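Local structure of endo-b-1,4-glucanase (Nasutitermes takasagoensis, 1KS8) at residues F63-I77 against L151-V165. The protein probably cleaves internal beta-1,4-glucosidic bonds of cellulose and related glucans, as a family 9 glycosyl hydrolase of the termite. Sequence-based numbering, arbitrary orientation.
Sequences FPMAYTATVLAWGLI and LAGETAAALAAASIV
Glu154 meets Thr70 through a bent side chain: CG lies anti to the backbone N (chi1 -172°), and a turn at chi2 (60°) carries the carboxylate along the facing helix. On Thr70, OG1 lies beside its own backbone N, at 2.8 Å from Glu154 OE2. The hydroxyl sits between Glu154 OE2 and Ala66 O.

The Glu154 side chain is a knob in a hole formed by Phe63, Ala66, Tyr67 and Thr70. Its CB meets the edge of the Phe63 ring, 4.0 Å from CE1. Glu154 CG lies 3.6 Å from Ala66 CB.

Farther along, small residues let the two helices run close, their axes 7.9 Å apart at closest approach and 27° from parallel. Ala73 CB touches Ala161 CB at 3.7 Å. A water donates to Ala158 O and, weakly, to Ala69 O. At the C-terminal end, Ile77 CG1 packs 3.7 Å from Val165 CG2, and Ile77 CD1 reaches Ile164. The pair belongs to the (alpha/alpha)6 barrel.

Outside the pair, Lys256 forms a salt bridge with Glu154 OE1, and Trp217 NE1 hydrogen-bonds to Glu154 OE2. Without the carboxylate, as with an alanine here, Lys256 would probably lose this charge partner and Thr70 and Trp217 their shared oxygen. Glu214, a calcium ligand in another structure of this protein, also lies close to OE1. No calcium is bound here. The close Glu154 and Glu214 carboxylates may share a proton at the pH 2.5 of this crystal, with Lys256 probably offsetting what charge remains.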
# COMPACT_ATOMS: atom_id res chain seq x y z
N PHE A 63 6.37 -4.03 6.43
CA PHE A 63 5.21 -3.36 7.01
C PHE A 63 4.42 -2.62 5.92
O PHE A 63 3.24 -2.91 5.70
CB PHE A 63 5.66 -2.42 8.13
CG PHE A 63 4.55 -1.97 9.05
CD1 PHE A 63 3.41 -2.74 9.24
CD2 PHE A 63 4.67 -0.77 9.74
CE1 PHE A 63 2.40 -2.32 10.11
CE2 PHE A 63 3.67 -0.35 10.62
CZ PHE A 63 2.54 -1.13 10.80
N PRO A 64 5.05 -1.67 5.21
CA PRO A 64 4.26 -1.00 4.18
C PRO A 64 3.86 -1.95 3.04
O PRO A 64 2.86 -1.72 2.38
CB PRO A 64 5.18 0.14 3.71
CG PRO A 64 6.55 -0.38 4.01
CD PRO A 64 6.37 -1.03 5.36
N MET A 65 4.63 -3.01 2.81
CA MET A 65 4.27 -3.94 1.74
C MET A 65 2.99 -4.68 2.10
O MET A 65 2.13 -4.89 1.24
CB MET A 65 5.38 -4.96 1.48
CG MET A 65 5.30 -5.56 0.07
SD MET A 65 6.24 -7.07 -0.19
CE MET A 65 7.89 -6.55 0.31
N ALA A 66 2.87 -5.09 3.36
CA ALA A 66 1.68 -5.79 3.81
C ALA A 66 0.47 -4.86 3.76
O ALA A 66 -0.61 -5.25 3.31
CB ALA A 66 1.89 -6.32 5.23
N TYR A 67 0.66 -3.63 4.23
CA TYR A 67 -0.40 -2.63 4.21
C TYR A 67 -0.89 -2.45 2.77
O TYR A 67 -2.10 -2.41 2.51
CB TYR A 67 0.13 -1.29 4.74
CG TYR A 67 -0.74 -0.11 4.35
CD1 TYR A 67 -1.91 0.19 5.05
CD2 TYR A 67 -0.41 0.67 3.24
CE1 TYR A 67 -2.74 1.24 4.64
CE2 TYR A 67 -1.24 1.71 2.82
CZ TYR A 67 -2.39 1.99 3.53
OH TYR A 67 -3.21 3.01 3.10
N THR A 68 0.05 -2.34 1.85
CA THR A 68 -0.29 -2.16 0.44
C THR A 68 -1.16 -3.31 -0.03
O THR A 68 -2.20 -3.11 -0.67
CB THR A 68 0.98 -2.10 -0.43
OG1 THR A 68 1.72 -0.92 -0.11
CG2 THR A 68 0.63 -2.10 -1.91
N ALA A 69 -0.74 -4.53 0.29
CA ALA A 69 -1.48 -5.72 -0.11
C ALA A 69 -2.89 -5.74 0.47
O ALA A 69 -3.85 -6.07 -0.23
CB ALA A 69 -0.72 -6.97 0.32
N THR A 70 -3.04 -5.38 1.74
CA THR A 70 -4.35 -5.38 2.37
C THR A 70 -5.29 -4.39 1.69
O THR A 70 -6.43 -4.73 1.38
CB THR A 70 -4.26 -5.02 3.87
OG1 THR A 70 -3.31 -5.88 4.50
CG2 THR A 70 -5.62 -5.20 4.54
N VAL A 71 -4.82 -3.17 1.46
CA VAL A 71 -5.66 -2.15 0.84
C VAL A 71 -6.01 -2.50 -0.61
O VAL A 71 -7.13 -2.26 -1.06
CB VAL A 71 -4.98 -0.77 0.94
CG1 VAL A 71 -5.78 0.28 0.18
CG2 VAL A 71 -4.87 -0.37 2.41
N LEU A 72 -5.06 -3.07 -1.35
CA LEU A 72 -5.35 -3.45 -2.73
C LEU A 72 -6.41 -4.56 -2.73
O LEU A 72 -7.35 -4.52 -3.51
CB LEU A 72 -4.09 -3.93 -3.45
CG LEU A 72 -3.05 -2.86 -3.81
CD1 LEU A 72 -1.92 -3.52 -4.58
CD2 LEU A 72 -3.68 -1.74 -4.65
N ALA A 73 -6.25 -5.54 -1.85
CA ALA A 73 -7.21 -6.64 -1.77
C ALA A 73 -8.58 -6.12 -1.34
O ALA A 73 -9.61 -6.54 -1.84
CB ALA A 73 -6.72 -7.70 -0.79
N TRP A 74 -8.57 -5.18 -0.39
CA TRP A 74 -9.80 -4.58 0.12
C TRP A 74 -10.61 -3.96 -1.02
O TRP A 74 -11.82 -4.17 -1.12
CB TRP A 74 -9.42 -3.52 1.16
CG TRP A 74 -10.53 -2.93 1.97
CD1 TRP A 74 -11.83 -3.36 2.05
CD2 TRP A 74 -10.42 -1.82 2.86
NE1 TRP A 74 -12.53 -2.58 2.94
CE2 TRP A 74 -11.69 -1.62 3.45
CE3 TRP A 74 -9.37 -0.96 3.22
CZ2 TRP A 74 -11.93 -0.61 4.39
CZ3 TRP A 74 -9.61 0.05 4.15
CH2 TRP A 74 -10.88 0.21 4.72
N GLY A 75 -9.94 -3.21 -1.88
CA GLY A 75 -10.63 -2.59 -3.00
C GLY A 75 -11.11 -3.62 -4.01
O GLY A 75 -12.16 -3.44 -4.63
N LEU A 76 -10.34 -4.69 -4.17
CA LEU A 76 -10.69 -5.76 -5.10
C LEU A 76 -11.95 -6.49 -4.64
O LEU A 76 -12.73 -6.98 -5.45
CB LEU A 76 -9.54 -6.77 -5.20
CG LEU A 76 -8.72 -6.79 -6.48
CD1 LEU A 76 -7.62 -7.83 -6.35
CD2 LEU A 76 -9.61 -7.11 -7.67
N ILE A 77 -12.14 -6.55 -3.32
CA ILE A 77 -13.30 -7.22 -2.75
C ILE A 77 -14.56 -6.36 -2.84
O ILE A 77 -15.59 -6.81 -3.33
CB ILE A 77 -13.05 -7.58 -1.27
CG1 ILE A 77 -11.90 -8.59 -1.16
CG2 ILE A 77 -14.33 -8.15 -0.65
CD1 ILE A 77 -11.37 -8.77 0.25
N LEU A 151 3.67 -5.73 12.37
CA LEU A 151 4.09 -6.34 11.12
C LEU A 151 3.36 -7.65 10.87
O LEU A 151 2.82 -7.88 9.79
CB LEU A 151 5.60 -6.59 11.13
CG LEU A 151 6.17 -7.37 9.94
CD1 LEU A 151 5.96 -6.60 8.65
CD2 LEU A 151 7.65 -7.62 10.19
N ALA A 152 3.33 -8.52 11.88
CA ALA A 152 2.66 -9.81 11.76
C ALA A 152 1.16 -9.60 11.58
O ALA A 152 0.51 -10.32 10.80
CB ALA A 152 2.93 -10.66 13.01
N GLY A 153 0.61 -8.63 12.29
CA GLY A 153 -0.81 -8.33 12.19
C GLY A 153 -1.22 -7.82 10.82
O GLY A 153 -2.22 -8.28 10.26
N GLU A 154 -0.48 -6.87 10.28
CA GLU A 154 -0.83 -6.33 8.97
C GLU A 154 -0.69 -7.42 7.91
O GLU A 154 -1.49 -7.48 6.98
CB GLU A 154 0.06 -5.14 8.60
CG GLU A 154 -0.39 -4.41 7.34
CD GLU A 154 -1.79 -3.85 7.46
OE1 GLU A 154 -2.06 -3.14 8.45
OE2 GLU A 154 -2.63 -4.11 6.57
N THR A 155 0.32 -8.27 8.06
CA THR A 155 0.52 -9.35 7.10
C THR A 155 -0.62 -10.35 7.20
O THR A 155 -1.10 -10.86 6.19
CB THR A 155 1.88 -10.04 7.32
OG1 THR A 155 2.92 -9.06 7.25
CG2 THR A 155 2.12 -11.10 6.25
N ALA A 156 -1.08 -10.63 8.42
CA ALA A 156 -2.19 -11.56 8.61
C ALA A 156 -3.44 -10.97 7.94
O ALA A 156 -4.22 -11.69 7.31
CB ALA A 156 -2.44 -11.77 10.09
N ALA A 157 -3.62 -9.66 8.06
CA ALA A 157 -4.76 -8.98 7.45
C ALA A 157 -4.69 -9.09 5.93
O ALA A 157 -5.69 -9.38 5.28
CB ALA A 157 -4.78 -7.52 7.87
N ALA A 158 -3.50 -8.87 5.38
CA ALA A 158 -3.32 -8.94 3.93
C ALA A 158 -3.64 -10.35 3.43
O ALA A 158 -4.31 -10.52 2.41
CB ALA A 158 -1.89 -8.56 3.56
N LEU A 159 -3.15 -11.35 4.15
CA LEU A 159 -3.38 -12.74 3.77
C LEU A 159 -4.85 -13.11 3.87
O LEU A 159 -5.39 -13.79 2.99
CB LEU A 159 -2.53 -13.66 4.65
CG LEU A 159 -1.02 -13.54 4.42
CD1 LEU A 159 -0.27 -14.23 5.54
CD2 LEU A 159 -0.65 -14.14 3.07
N ALA A 160 -5.51 -12.65 4.93
CA ALA A 160 -6.93 -12.93 5.11
C ALA A 160 -7.74 -12.25 4.02
O ALA A 160 -8.65 -12.85 3.44
CB ALA A 160 -7.39 -12.46 6.49
N ALA A 161 -7.41 -11.00 3.73
CA ALA A 161 -8.12 -10.27 2.68
C ALA A 161 -7.91 -10.98 1.35
O ALA A 161 -8.85 -11.16 0.57
CB ALA A 161 -7.62 -8.83 2.61
N ALA A 162 -6.67 -11.39 1.09
CA ALA A 162 -6.36 -12.09 -0.15
C ALA A 162 -7.11 -13.42 -0.25
O ALA A 162 -7.52 -13.82 -1.33
CB ALA A 162 -4.86 -12.32 -0.26
N SER A 163 -7.30 -14.10 0.88
CA SER A 163 -8.01 -15.38 0.85
C SER A 163 -9.43 -15.18 0.34
O SER A 163 -10.00 -16.06 -0.30
CB SER A 163 -8.02 -16.04 2.24
OG SER A 163 -8.94 -15.41 3.12
N ILE A 164 -10.01 -14.02 0.62
CA ILE A 164 -11.36 -13.70 0.16
C ILE A 164 -11.32 -13.46 -1.35
O ILE A 164 -12.16 -13.95 -2.10
CB ILE A 164 -11.92 -12.45 0.87
CG1 ILE A 164 -12.06 -12.73 2.37
CG2 ILE A 164 -13.26 -12.05 0.28
CD1 ILE A 164 -12.40 -11.50 3.20
N VAL A 165 -10.32 -12.71 -1.79
CA VAL A 165 -10.16 -12.40 -3.21
C VAL A 165 -10.10 -13.67 -4.06
O VAL A 165 -10.71 -13.74 -5.13
CB VAL A 165 -8.87 -11.58 -3.45
CG1 VAL A 165 -8.56 -11.50 -4.94
CG2 VAL A 165 -9.02 -10.19 -2.87
O HOH W 1 -3.57 -9.00 0.23